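Local coordinates for protein alpha-1,3-glucanase (Bacillus circulans, PDB 5ZRU) that hydrolyses alpha-1,3-glucan as a GH87 enzyme, this chain being the metal-binding catalytic unit of a longer protein that probably also binds carbohydrate, at residues Ala181-Ala184 with Asn185-Ser188. Sequence-based numbering, arbitrary orientation.
Sequences ARPA and NSVS. With SO4 (sulfate ion), chain E.
Arg182 reaches across a tight turn to Ser186 and Ser188. From CB its chain runs fully extended (chi1 175°, CG anti to the backbone N), and Arg182 CG already passes Ser186 OG at 3.3 Å. CD faces the sulfate, probably from the crystallisation liquor. NE and NH2 then grip Ser186 side-on: Arg182 NE gives a bent bond to Ser186 OG (3.3 Å, 146°), which is tilted from the guanidinium plane, whereas Arg182 NH2 lies 3.0 Å from Ser186 O in a straighter bond (165°) close to that plane, approaching from above the carbonyl plane. Arg182 NH1 donates to SO4 O3 at 2.8 Å, and Ser188 CB sits over one guanidinium face, toward its rim; Ser188 OG bonds SO4 O2 at 2.7 Å. Pro183 to Ser186 form a type II beta turn, which brings Arg182 back beside Ser186 and leads into strand 187-188, paired in parallel with strand 220-222 at the start of the parallel beta-helix. Asp191 makes a salt bridge with NH2 and accepts a bond from Ser188 N. Ser186 OG donates to Pro183 O at 2.8 Å, bridging the turn, and a water links Pro183 O with Ser186 N, 3.2 Å from each, and accepts a weak bond from Arg182 NE. An alanine in place of Ser186 removes the hydroxyl joining Pro183 O to Arg182 NE, and the guanidinium would probably be less firmly held against the turn. Pro183 itself packs on Ile219 and Tyr221.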
ATOM      1  N   ALA A 181      18.309 -20.322  -7.087  1.00  9.69           N
ATOM      2  CA  ALA A 181      18.852 -21.095  -8.190  1.00 11.31           C
ATOM      3  C   ALA A 181      17.835 -21.283  -9.312  1.00 11.40           C
ATOM      4  O   ALA A 181      16.626 -21.366  -9.088  1.00 11.16           O
ATOM      5  CB  ALA A 181      19.308 -22.467  -7.696  1.00 10.12           C
ATOM      6  N   ARG A 182      18.347 -21.366 -10.528  1.00 11.19           N
ATOM      7  CA  ARG A 182      17.523 -21.752 -11.666  1.00 11.17           C
ATOM      8  C   ARG A 182      16.955 -23.151 -11.457  1.00 11.52           C
ATOM      9  O   ARG A 182      17.728 -24.093 -11.219  1.00 11.83           O
ATOM     10  CB  ARG A 182      18.352 -21.713 -12.943  1.00 12.11           C
ATOM     11  CG  ARG A 182      17.596 -22.211 -14.153  1.00 13.39           C
ATOM     12  CD  ARG A 182      18.362 -21.949 -15.434  1.00 15.69           C
ATOM     13  NE  ARG A 182      17.634 -22.493 -16.576  1.00 15.90           N
ATOM     14  CZ  ARG A 182      17.909 -22.215 -17.847  1.00 17.58           C
ATOM     15  NH1 ARG A 182      18.896 -21.383 -18.149  1.00 14.88           N
ATOM     16  NH2 ARG A 182      17.185 -22.764 -18.813  1.00 14.76           N
ATOM     17  N   PRO A 183      15.640 -23.338 -11.519  1.00 10.86           N
ATOM     18  CA  PRO A 183      15.082 -24.678 -11.304  1.00 13.69           C
ATOM     19  C   PRO A 183      15.490 -25.645 -12.403  1.00 16.67           C
ATOM     20  O   PRO A 183      15.753 -25.253 -13.542  1.00 13.13           O
ATOM     21  CB  PRO A 183      13.569 -24.439 -11.318  1.00 14.86           C
ATOM     22  CG  PRO A 183      13.405 -22.989 -10.993  1.00 17.04           C
ATOM     23  CD  PRO A 183      14.589 -22.305 -11.583  1.00 12.78           C
ATOM     24  N   ALA A 184      15.531 -26.931 -12.043  1.00 18.58           N
ATOM     25  CA  ALA A 184      15.786 -27.975 -13.028  1.00 18.94           C
ATOM     26  C   ALA A 184      14.761 -27.918 -14.151  1.00 17.85           C
ATOM     27  O   ALA A 184      13.576 -27.666 -13.919  1.00 18.26           O
ATOM     28  CB  ALA A 184      15.754 -29.360 -12.368  1.00 17.87           C
ATOM     29  N   ASN A 185      15.228 -28.166 -15.373  1.00 21.57           N
ATOM     30  CA  ASN A 185      14.367 -28.290 -16.551  1.00 29.37           C
ATOM     31  C   ASN A 185      13.406 -27.106 -16.670  1.00 25.71           C
ATOM     32  O   ASN A 185      12.207 -27.259 -16.907  1.00 27.80           O
ATOM     33  CB  ASN A 185      13.602 -29.615 -16.529  1.00 37.43           C
ATOM     34  CG  ASN A 185      13.334 -30.159 -17.926  1.00 41.66           C
ATOM     35  OD1 ASN A 185      14.126 -29.953 -18.850  1.00 42.73           O
ATOM     36  ND2 ASN A 185      12.214 -30.858 -18.084  1.00 45.23           N
ATOM     37  N   SER A 186      13.945 -25.909 -16.473  1.00 21.14           N
ATOM     38  CA  SER A 186      13.219 -24.671 -16.697  1.00 15.82           C
ATOM     39  C   SER A 186      13.729 -24.023 -17.976  1.00 15.89           C
ATOM     40  O   SER A 186      14.709 -24.466 -18.575  1.00 17.06           O
ATOM     41  CB  SER A 186      13.394 -23.717 -15.508  1.00 14.04           C
ATOM     42  OG  SER A 186      14.770 -23.397 -15.322  1.00 15.51           O
ATOM     43  N   VAL A 187      13.055 -22.963 -18.392  1.00 13.34           N
ATOM     44  CA  VAL A 187      13.559 -22.091 -19.441  1.00 15.23           C
ATOM     45  C   VAL A 187      13.842 -20.756 -18.782  1.00 16.71           C
ATOM     46  O   VAL A 187      13.154 -20.361 -17.838  1.00 15.21           O
ATOM     47  CB  VAL A 187      12.587 -21.920 -20.627  1.00 16.78           C
ATOM     48  CG1 VAL A 187      12.300 -23.265 -21.303  1.00 19.74           C
ATOM     49  CG2 VAL A 187      11.298 -21.269 -20.179  1.00 22.02           C
ATOM     50  N   SER A 188      14.876 -20.077 -19.255  1.00 13.35           N
ATOM     51  CA  SER A 188      15.254 -18.773 -18.726  1.00 11.04           C
ATOM     52  C   SER A 188      15.069 -17.717 -19.804  1.00 13.99           C
ATOM     53  O   SER A 188      15.214 -17.999 -20.996  1.00 13.83           O
ATOM     54  CB  SER A 188      16.708 -18.767 -18.240  1.00 12.65           C
ATOM     55  OG  SER A 188      17.144 -17.449 -17.914  1.00 12.93           O
TER
HETATM   56  S   SO4 E 603      20.458 -18.635 -16.123  1.00 35.01           S
HETATM   57  O1  SO4 E 603      20.813 -18.724 -14.699  1.00 26.86           O
HETATM   58  O2  SO4 E 603      19.028 -18.376 -16.266  1.00 31.75           O
HETATM   59  O3  SO4 E 603      20.790 -19.897 -16.780  1.00 33.78           O
HETATM   60  O4  SO4 E 603      21.211 -17.532 -16.737  1.00 44.94           O
HETATM   61  O   HOH W   1      17.157 -25.660 -16.397  1.00 29.18           O